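Local coordinates for flagellar motor switch protein FliG (PDB 1LKV) that probably forms part of the switch complex at the base of the flagellar basal body, which sets the direction of flagellar rotation, at residues L139-R144 / G218-A223; E23-I28 / E49-E54; F133-I138 / K206-I211. All coordinates share one frame; numbering follows the deposited sequence.

Contact 1 of 3, residues L139-R144 / G218-A223; sequences LKLDDR and GEIVIA
Leu141 reaches across to the chain at Ile220 and Val221 with one methyl, CD2. That methyl lies 3.6 Å from Val221 O and 4.4 Å from Ile220 CD1, so it meets the backbone carbonyl of Val221 and, more loosely, the end of the Ile220 side chain. The CG of Leu141 stands anti to its carbonyl carbon (chi1 -68°), which sends the branch toward residues 218-223. Beside it, Ala223 CB rests 3.7 Å from Lys140 O and also touches Lys140 CB. Beyond CB the lysine chain runs extended, clear of Ala223. The two segments run roughly antiparallel, but they do not pair as strands. Both belong to the all-helical C-terminal domain of FliG. Residues 139-144 link a 3-10 turn to helix 143-150. Residues 218-223 form the tail after helix 197-216, and Gly218, with positive phi, closes that helix in a Schellman motif. At the far end Arg144 adds the polar part. Its chain bends at chi3, and NH2 donates to Glu219 O at 2.7 Å. NH2 approaches nearly in line with the carbonyl (C=O...N 170°), but the bond is bent at the hydrogen, at 136°, and the oxygen is tilted out of the guanidinium plane. Ile220 also packs on Ser145 and Ile211, while Ile222 O accepts a bond from Arg129 NH1.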
loop_
_atom_site.group_PDB
_atom_site.type_symbol
_atom_site.label_atom_id
_atom_site.label_comp_id
_atom_site.label_asym_id
_atom_site.label_seq_id
_atom_site.Cartn_x
_atom_site.Cartn_y
_atom_site.Cartn_z
ATOM N N LEU A 139 12.681 3.488 17.063
ATOM C CA LEU A 139 12.827 3.258 18.494
ATOM C C LEU A 139 14.218 2.721 18.904
ATOM O O LEU A 139 14.751 3.085 19.961
ATOM C CB LEU A 139 11.741 2.306 18.976
ATOM C CG LEU A 139 10.352 2.902 19.206
ATOM C CD1 LEU A 139 9.298 1.813 19.373
ATOM C CD2 LEU A 139 10.389 3.798 20.404
ATOM N N LYS A 140 14.841 1.931 18.027
ATOM C CA LYS A 140 16.164 1.413 18.292
ATOM C C LYS A 140 17.273 2.316 17.792
ATOM O O LYS A 140 18.437 1.940 17.860
ATOM C CB LYS A 140 16.309 0.048 17.665
ATOM C CG LYS A 140 15.372 -0.956 18.261
ATOM C CD LYS A 140 15.010 -2.036 17.244
ATOM C CE LYS A 140 13.938 -2.976 17.822
ATOM N NZ LYS A 140 13.718 -4.202 16.987
ATOM N N LEU A 141 16.941 3.475 17.245
ATOM C CA LEU A 141 17.993 4.411 16.877
ATOM C C LEU A 141 18.436 5.165 18.114
ATOM O O LEU A 141 17.655 5.375 19.027
ATOM C CB LEU A 141 17.524 5.404 15.822
ATOM C CG LEU A 141 17.245 4.856 14.430
ATOM C CD1 LEU A 141 16.607 5.909 13.571
ATOM C CD2 LEU A 141 18.535 4.412 13.831
ATOM N N ASP A 142 19.694 5.562 18.180
ATOM C CA ASP A 142 20.090 6.357 19.327
ATOM C C ASP A 142 19.754 7.820 19.076
ATOM O O ASP A 142 19.493 8.199 17.945
ATOM C CB ASP A 142 21.552 6.158 19.703
ATOM C CG ASP A 142 22.468 6.383 18.564
ATOM O OD1 ASP A 142 22.438 5.550 17.631
ATOM O OD2 ASP A 142 23.253 7.353 18.517
ATOM N N ASP A 143 19.748 8.611 20.148
ATOM C CA ASP A 143 19.360 10.018 20.138
ATOM C C ASP A 143 20.012 10.892 19.059
ATOM O O ASP A 143 19.321 11.661 18.399
ATOM C CB ASP A 143 19.622 10.636 21.517
ATOM C CG ASP A 143 18.592 10.227 22.562
ATOM O OD1 ASP A 143 17.651 9.462 22.228
ATOM O OD2 ASP A 143 18.664 10.640 23.747
ATOM N N ARG A 144 21.316 10.710 18.848
ATOM C CA ARG A 144 22.096 11.450 17.864
ATOM C C ARG A 144 21.652 11.130 16.444
ATOM O O ARG A 144 21.599 12.013 15.567
ATOM C CB ARG A 144 23.566 11.072 18.021
ATOM C CG ARG A 144 24.540 11.907 17.205
ATOM C CD ARG A 144 25.888 11.250 17.024
ATOM N NE ARG A 144 26.199 11.186 15.607
ATOM C CZ ARG A 144 26.305 10.063 14.914
ATOM N NH1 ARG A 144 26.158 8.885 15.503
ATOM N NH2 ARG A 144 26.575 10.131 13.623
ATOM N N GLY A 218 27.162 6.004 6.137
ATOM C CA GLY A 218 27.923 5.709 7.336
ATOM C C GLY A 218 27.760 6.777 8.380
ATOM O O GLY A 218 28.588 6.957 9.240
ATOM N N GLU A 219 26.645 7.469 8.298
ATOM C CA GLU A 219 26.377 8.557 9.187
ATOM C C GLU A 219 25.705 8.028 10.442
ATOM O O GLU A 219 25.868 8.599 11.490
ATOM C CB GLU A 219 25.514 9.578 8.450
ATOM C CG GLU A 219 25.450 10.956 9.027
ATOM C CD GLU A 219 26.574 11.803 8.543
ATOM O OE1 GLU A 219 27.013 11.552 7.434
ATOM O OE2 GLU A 219 27.013 12.710 9.273
ATOM N N ILE A 220 24.921 6.958 10.336
ATOM C CA ILE A 220 24.207 6.351 11.487
ATOM C C ILE A 220 24.267 4.816 11.470
ATOM O O ILE A 220 24.653 4.231 10.467
ATOM C CB ILE A 220 22.692 6.759 11.535
ATOM C CG1 ILE A 220 21.944 6.256 10.303
ATOM C CG2 ILE A 220 22.481 8.259 11.652
ATOM C CD1 ILE A 220 20.440 6.335 10.409
ATOM N N VAL A 221 23.866 4.164 12.566
ATOM C CA VAL A 221 23.851 2.686 12.673
ATOM C C VAL A 221 22.426 2.175 12.875
ATOM O O VAL A 221 21.689 2.752 13.633
ATOM C CB VAL A 221 24.769 2.198 13.855
ATOM C CG1 VAL A 221 24.557 0.736 14.237
ATOM C CG2 VAL A 221 26.200 2.357 13.491
ATOM N N ILE A 222 22.009 1.129 12.165
ATOM C CA ILE A 222 20.705 0.531 12.417
ATOM C C ILE A 222 20.893 -0.724 13.245
ATOM O O ILE A 222 21.407 -1.716 12.751
ATOM C CB ILE A 222 20.056 0.188 11.129
ATOM C CG1 ILE A 222 19.915 1.447 10.285
ATOM C CG2 ILE A 222 18.721 -0.407 11.407
ATOM C CD1 ILE A 222 19.293 1.198 8.941
ATOM N N ALA A 223 20.446 -0.656 14.495
ATOM C CA ALA A 223 20.683 -1.649 15.569
ATOM C C ALA A 223 20.776 -3.176 15.375
ATOM O O ALA A 223 21.796 -3.754 15.785
ATOM C CB ALA A 223 19.782 -1.346 16.757
#

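Contact 2 of 3, residues E23-I28 / E49-E54; sequences EHPQTI and EELQTE
The two backbones come closest at Pro25 and Glu54, whose CA atoms are 6.3 Å apart, where the first turn of helix 25-32 faces the early turns of helix 49-65. Pro25 carries much of the touching. Its CG lies 3.8 Å from Glu54 CG and 4.1 Å from Leu51 CD2, so the outer corner of the pyrrolidine ring meets both side chains. Glu54 CG stands anti to the backbone N (chi1 180°), and the chain then bends at chi2. This sets its methylene against the proline, with Pro25 CB also near. The carboxylate lies beyond, in a long, weak ion pair with Arg58. Leu51 uses its other methyl as well. CD1 is 4.0 Å from Ile28 CD1, and these two side chains cross at about a right angle. The same methyl also touches Glu23 O. The contact is thus apolar, with carbon atoms doing nearly all of the meeting. Glu23, His24, Pro25 and Gln26 belong to the EHPQR motif of the FliG middle domain, which is important for interaction with FliM, and Arg58 completes it. His24 takes the N-cap position, and its carbonyl accepts from Ile28 N at 3.1 Å. Gln26 packs farther along helix 49-65, against Arg58, Leu62 and Thr65. Ile28 turns inward onto Val55 of that helix and onto Leu47 in the loop before it.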
loop_
_atom_site.group_PDB
_atom_site.type_symbol
_atom_site.label_atom_id
_atom_site.label_comp_id
_atom_site.label_asym_id
_atom_site.label_seq_id
_atom_site.Cartn_x
_atom_site.Cartn_y
_atom_site.Cartn_z
ATOM N N GLU A 23 -31.334 2.767 -17.906
ATOM C CA GLU A 23 -30.620 2.408 -19.113
ATOM C C GLU A 23 -31.474 1.603 -20.078
ATOM O O GLU A 23 -32.585 1.183 -19.773
ATOM C CB GLU A 23 -29.320 1.684 -18.818
ATOM C CG GLU A 23 -28.314 2.476 -17.998
ATOM C CD GLU A 23 -28.231 3.955 -18.375
ATOM O OE1 GLU A 23 -28.642 4.787 -17.532
ATOM O OE2 GLU A 23 -27.751 4.302 -19.489
ATOM N N HIS A 24 -30.944 1.442 -21.276
ATOM C CA HIS A 24 -31.567 0.640 -22.316
ATOM C C HIS A 24 -31.179 -0.830 -22.069
ATOM O O HIS A 24 -30.054 -1.098 -21.539
ATOM C CB HIS A 24 -31.051 1.100 -23.685
ATOM C CG HIS A 24 -31.534 2.459 -24.089
ATOM N ND1 HIS A 24 -31.082 3.100 -25.222
ATOM C CD2 HIS A 24 -32.439 3.295 -23.520
ATOM C CE1 HIS A 24 -31.684 4.272 -25.329
ATOM N NE2 HIS A 24 -32.502 4.421 -24.302
ATOM N N PRO A 25 -32.077 -1.778 -22.403
ATOM C CA PRO A 25 -31.814 -3.226 -22.250
ATOM C C PRO A 25 -30.461 -3.799 -22.670
ATOM O O PRO A 25 -29.967 -4.609 -21.918
ATOM C CB PRO A 25 -32.909 -3.863 -23.105
ATOM C CG PRO A 25 -34.002 -2.969 -22.969
ATOM C CD PRO A 25 -33.454 -1.568 -22.874
ATOM N N GLN A 26 -29.869 -3.367 -23.779
ATOM C CA GLN A 26 -28.591 -3.928 -24.209
ATOM C C GLN A 26 -27.431 -3.480 -23.320
ATOM O O GLN A 26 -26.542 -4.271 -23.015
ATOM C CB GLN A 26 -28.369 -3.689 -25.705
ATOM C CG GLN A 26 -27.049 -4.135 -26.310
ATOM C CD GLN A 26 -27.001 -5.580 -26.750
ATOM O OE1 GLN A 26 -27.699 -6.426 -26.213
ATOM N NE2 GLN A 26 -26.155 -5.868 -27.731
ATOM N N THR A 27 -27.508 -2.246 -22.821
ATOM C CA THR A 27 -26.534 -1.703 -21.870
ATOM C C THR A 27 -26.684 -2.371 -20.507
ATOM O O THR A 27 -25.692 -2.595 -19.852
ATOM C CB THR A 27 -26.726 -0.195 -21.759
ATOM O OG1 THR A 27 -26.561 0.374 -23.054
ATOM C CG2 THR A 27 -25.671 0.531 -20.943
ATOM N N ILE A 28 -27.904 -2.734 -20.111
ATOM C CA ILE A 28 -28.127 -3.436 -18.841
ATOM C C ILE A 28 -27.624 -4.873 -18.971
ATOM O O ILE A 28 -26.971 -5.396 -18.060
ATOM C CB ILE A 28 -29.589 -3.390 -18.434
ATOM C CG1 ILE A 28 -29.985 -1.951 -18.238
ATOM C CG2 ILE A 28 -29.828 -4.072 -17.118
ATOM C CD1 ILE A 28 -31.448 -1.707 -18.346
ATOM N N GLU A 49 -40.568 -3.958 -13.772
ATOM C CA GLU A 49 -41.164 -5.153 -14.413
ATOM C C GLU A 49 -41.207 -5.157 -15.947
ATOM O O GLU A 49 -41.048 -6.191 -16.587
ATOM C CB GLU A 49 -42.587 -5.418 -13.866
ATOM C CG GLU A 49 -42.817 -5.081 -12.387
ATOM C CD GLU A 49 -42.925 -6.294 -11.451
ATOM O OE1 GLU A 49 -44.051 -6.792 -11.206
ATOM O OE2 GLU A 49 -41.887 -6.735 -10.918
ATOM N N GLU A 50 -41.353 -3.974 -16.519
ATOM C CA GLU A 50 -41.454 -3.778 -17.953
ATOM C C GLU A 50 -40.113 -3.917 -18.669
ATOM O O GLU A 50 -40.068 -4.139 -19.879
ATOM C CB GLU A 50 -42.041 -2.391 -18.212
ATOM C CG GLU A 50 -42.982 -1.950 -17.089
ATOM C CD GLU A 50 -42.738 -0.515 -16.621
ATOM O OE1 GLU A 50 -41.821 0.171 -17.154
ATOM O OE2 GLU A 50 -43.477 -0.060 -15.715
ATOM N N LEU A 51 -39.023 -3.794 -17.929
ATOM C CA LEU A 51 -37.718 -3.924 -18.529
ATOM C C LEU A 51 -37.148 -5.320 -18.426
ATOM O O LEU A 51 -36.245 -5.663 -19.175
ATOM C CB LEU A 51 -36.750 -3.006 -17.823
ATOM C CG LEU A 51 -36.554 -1.643 -18.447
ATOM C CD1 LEU A 51 -35.310 -1.025 -17.841
ATOM C CD2 LEU A 51 -36.497 -1.668 -19.980
ATOM N N GLN A 52 -37.702 -6.100 -17.502
ATOM C CA GLN A 52 -37.167 -7.390 -17.089
ATOM C C GLN A 52 -36.979 -8.441 -18.123
ATOM O O GLN A 52 -35.862 -8.860 -18.340
ATOM C CB GLN A 52 -37.955 -7.939 -15.925
ATOM C CG GLN A 52 -37.849 -7.066 -14.727
ATOM C CD GLN A 52 -38.274 -7.769 -13.480
ATOM O OE1 GLN A 52 -39.097 -8.664 -13.520
ATOM N NE2 GLN A 52 -37.719 -7.366 -12.360
ATOM N N THR A 53 -38.056 -8.847 -18.775
ATOM C CA THR A 53 -38.012 -9.850 -19.837
ATOM C C THR A 53 -37.003 -9.537 -20.944
ATOM O O THR A 53 -36.131 -10.355 -21.254
ATOM C CB THR A 53 -39.411 -10.102 -20.389
ATOM O OG1 THR A 53 -40.093 -10.974 -19.490
ATOM C CG2 THR A 53 -39.358 -10.929 -21.644
ATOM N N GLU A 54 -37.036 -8.306 -21.426
ATOM C CA GLU A 54 -36.137 -7.870 -22.500
ATOM C C GLU A 54 -34.661 -7.774 -22.077
ATOM O O GLU A 54 -33.801 -7.977 -22.905
ATOM C CB GLU A 54 -36.703 -6.607 -23.196
ATOM C CG GLU A 54 -35.917 -5.981 -24.350
ATOM C CD GLU A 54 -35.994 -6.714 -25.699
ATOM O OE1 GLU A 54 -36.676 -7.761 -25.823
ATOM O OE2 GLU A 54 -35.350 -6.218 -26.661
#

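Contact 3 of 3, residues F133-I138 / K206-I211; sequences FVFEDI and KIINII
Phe133 CB starts a side chain that runs toward helix 197-216. Phe133, Val134 and Phe135 end the MFVF motif of the FliG C-terminal domain, in the link after helix 122-132, and segment 133-138 includes a 3-10 turn. From CB, CG is set anti to the backbone N (chi1 -162°). CD2 then passes Ile208 CG1 at 4.4 Å, near the ring plane. Farther out, CE2 meets Ile211 CD1 at 3.7 Å, and CZ, the tip, meets both CD1 and CG2 of Ile211. The CG2 methyl makes a CH-pi contact, 3.9 Å from the ring centroid and 21° off the normal. Ile211 CG2 and Asp137 CB lie on opposite faces, each offset toward the rim, and together limit how the ring can turn. An alanine here removes the ring, which would probably open a gap between Asp137 and Ile211 and leave the Ile211 methyls without their aromatic partner. Phe135 comes in beside it. The edge of its ring, at CE1, touches Ile207 CD1 at 4.2 Å, while Ile208 CD1 reaches its backbone N. Ile138 completes the row, with CG1 lying 3.8 Å from Ile211 CD1. Leu169 backs Phe135 and Ile138 from helix 167-174, and Ala161 touches both Phe135 and Ile207. The turn is tied within itself as well. Val134 N donates to Asp137 OD2 at 3.0 Å, meeting that oxygen from above the carboxylate plane, 40° out of it.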
loop_
_atom_site.group_PDB
_atom_site.type_symbol
_atom_site.label_atom_id
_atom_site.label_comp_id
_atom_site.label_asym_id
_atom_site.label_seq_id
_atom_site.Cartn_x
_atom_site.Cartn_y
_atom_site.Cartn_z
ATOM N N PHE A 133 14.637 -2.452 7.573
ATOM C CA PHE A 133 14.153 -1.321 8.354
ATOM C C PHE A 133 12.736 -1.002 8.007
ATOM O O PHE A 133 12.331 -0.976 6.858
ATOM C CB PHE A 133 15.015 -0.098 8.103
ATOM C CG PHE A 133 14.885 0.976 9.147
ATOM C CD1 PHE A 133 15.762 1.009 10.197
ATOM C CD2 PHE A 133 13.935 1.990 9.043
ATOM C CE1 PHE A 133 15.700 1.991 11.148
ATOM C CE2 PHE A 133 13.844 2.944 10.000
ATOM C CZ PHE A 133 14.726 2.950 11.067
ATOM N N VAL A 134 11.982 -0.771 9.050
ATOM C CA VAL A 134 10.554 -0.577 8.967
ATOM C C VAL A 134 10.322 0.608 9.923
ATOM O O VAL A 134 11.171 0.830 10.779
ATOM C CB VAL A 134 9.934 -1.952 9.301
ATOM C CG1 VAL A 134 8.876 -1.922 10.351
ATOM C CG2 VAL A 134 9.485 -2.656 8.041
ATOM N N PHE A 135 9.250 1.396 9.758
ATOM C CA PHE A 135 9.067 2.650 10.525
ATOM C C PHE A 135 9.263 2.635 12.033
ATOM O O PHE A 135 9.912 3.515 12.564
ATOM C CB PHE A 135 7.740 3.320 10.202
ATOM C CG PHE A 135 7.690 4.752 10.605
ATOM C CD1 PHE A 135 8.491 5.684 9.972
ATOM C CD2 PHE A 135 6.868 5.175 11.637
ATOM C CE1 PHE A 135 8.435 7.029 10.341
ATOM C CE2 PHE A 135 6.821 6.498 12.011
ATOM C CZ PHE A 135 7.606 7.420 11.375
ATOM N N GLU A 136 8.792 1.591 12.706
ATOM C CA GLU A 136 8.933 1.470 14.167
ATOM C C GLU A 136 10.344 1.209 14.672
ATOM O O GLU A 136 10.601 1.393 15.872
ATOM C CB GLU A 136 8.038 0.365 14.678
ATOM C CG GLU A 136 6.632 0.467 14.133
ATOM C CD GLU A 136 5.884 1.637 14.747
ATOM O OE1 GLU A 136 6.049 1.853 15.988
ATOM O OE2 GLU A 136 5.135 2.329 13.995
ATOM N N ASP A 137 11.266 0.844 13.759
ATOM C CA ASP A 137 12.679 0.611 14.089
ATOM C C ASP A 137 13.434 1.881 14.513
ATOM O O ASP A 137 14.540 1.778 15.022
ATOM C CB ASP A 137 13.449 -0.127 12.982
ATOM C CG ASP A 137 12.914 -1.543 12.687
ATOM O OD1 ASP A 137 12.417 -2.249 13.600
ATOM O OD2 ASP A 137 12.986 -2.046 11.544
ATOM N N ILE A 138 12.814 3.058 14.352
ATOM C CA ILE A 138 13.303 4.343 14.853
ATOM C C ILE A 138 13.498 4.295 16.376
ATOM O O ILE A 138 14.434 4.903 16.905
ATOM C CB ILE A 138 12.321 5.467 14.440
ATOM C CG1 ILE A 138 12.432 5.738 12.943
ATOM C CG2 ILE A 138 12.572 6.773 15.162
ATOM C CD1 ILE A 138 11.430 6.736 12.425
ATOM N N LYS A 206 9.196 8.241 3.086
ATOM C CA LYS A 206 10.075 9.388 2.848
ATOM C C LYS A 206 11.125 9.429 3.941
ATOM O O LYS A 206 12.305 9.606 3.633
ATOM C CB LYS A 206 9.308 10.730 2.838
ATOM C CG LYS A 206 8.961 11.325 1.465
ATOM C CD LYS A 206 7.914 12.465 1.549
ATOM C CE LYS A 206 6.453 11.976 1.218
ATOM N NZ LYS A 206 5.318 12.871 1.714
ATOM N N ILE A 207 10.693 9.217 5.192
ATOM C CA ILE A 207 11.595 9.159 6.340
ATOM C C ILE A 207 12.457 7.906 6.276
ATOM O O ILE A 207 13.658 7.974 6.523
ATOM C CB ILE A 207 10.817 9.249 7.684
ATOM C CG1 ILE A 207 10.035 10.548 7.717
ATOM C CG2 ILE A 207 11.748 9.187 8.895
ATOM C CD1 ILE A 207 9.354 10.865 9.025
ATOM N N ILE A 208 11.858 6.792 5.872
ATOM C CA ILE A 208 12.572 5.528 5.809
ATOM C C ILE A 208 13.770 5.620 4.869
ATOM O O ILE A 208 14.891 5.317 5.283
ATOM C CB ILE A 208 11.619 4.400 5.476
ATOM C CG1 ILE A 208 10.833 4.035 6.736
ATOM C CG2 ILE A 208 12.365 3.178 5.004
ATOM C CD1 ILE A 208 9.691 3.071 6.504
ATOM N N ASN A 209 13.553 6.198 3.689
ATOM C CA ASN A 209 14.614 6.462 2.730
ATOM C C ASN A 209 15.704 7.406 3.221
ATOM O O ASN A 209 16.825 7.297 2.764
ATOM C CB ASN A 209 14.025 7.056 1.455
ATOM C CG ASN A 209 13.094 6.098 0.747
ATOM O OD1 ASN A 209 13.212 4.867 0.877
ATOM N ND2 ASN A 209 12.170 6.649 -0.016
ATOM N N ILE A 210 15.388 8.309 4.148
ATOM C CA ILE A 210 16.365 9.251 4.664
ATOM C C ILE A 210 17.274 8.552 5.610
ATOM O O ILE A 210 18.494 8.741 5.543
ATOM C CB ILE A 210 15.660 10.409 5.341
ATOM C CG1 ILE A 210 15.107 11.362 4.285
ATOM C CG2 ILE A 210 16.581 11.158 6.313
ATOM C CD1 ILE A 210 14.448 12.577 4.884
ATOM N N ILE A 211 16.681 7.668 6.415
ATOM C CA ILE A 211 17.396 6.830 7.373
ATOM C C ILE A 211 18.278 5.876 6.599
ATOM O O ILE A 211 19.431 5.684 6.931
ATOM C CB ILE A 211 16.380 6.071 8.252
ATOM C CG1 ILE A 211 15.640 7.064 9.118
ATOM C CG2 ILE A 211 17.029 5.030 9.130
ATOM C CD1 ILE A 211 14.539 6.531 9.893
#

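Contact 3 is core: six of its seven touching residues are buried, and its chemistry is rings and an isoleucine on isoleucines. Contact 1 is only partly buried and adds an arginine-to-carbonyl bond to methyls against an isoleucine and backbone oxygens. The two are neighbours in the C-terminal domain, with centres 11 Å apart. Their segments alternate along the chain, and both use helix 197-216 or the tail that follows it. They meet directly where Ile222 CG2 lies 3.5 Å from Phe133 CD1. Contact 2 is a surface contact in the middle domain, about 55 Å from contact 3 between centres. It joins two helices through proline, leucine, isoleucine and a glutamate methylene, at a motif important for binding FliM.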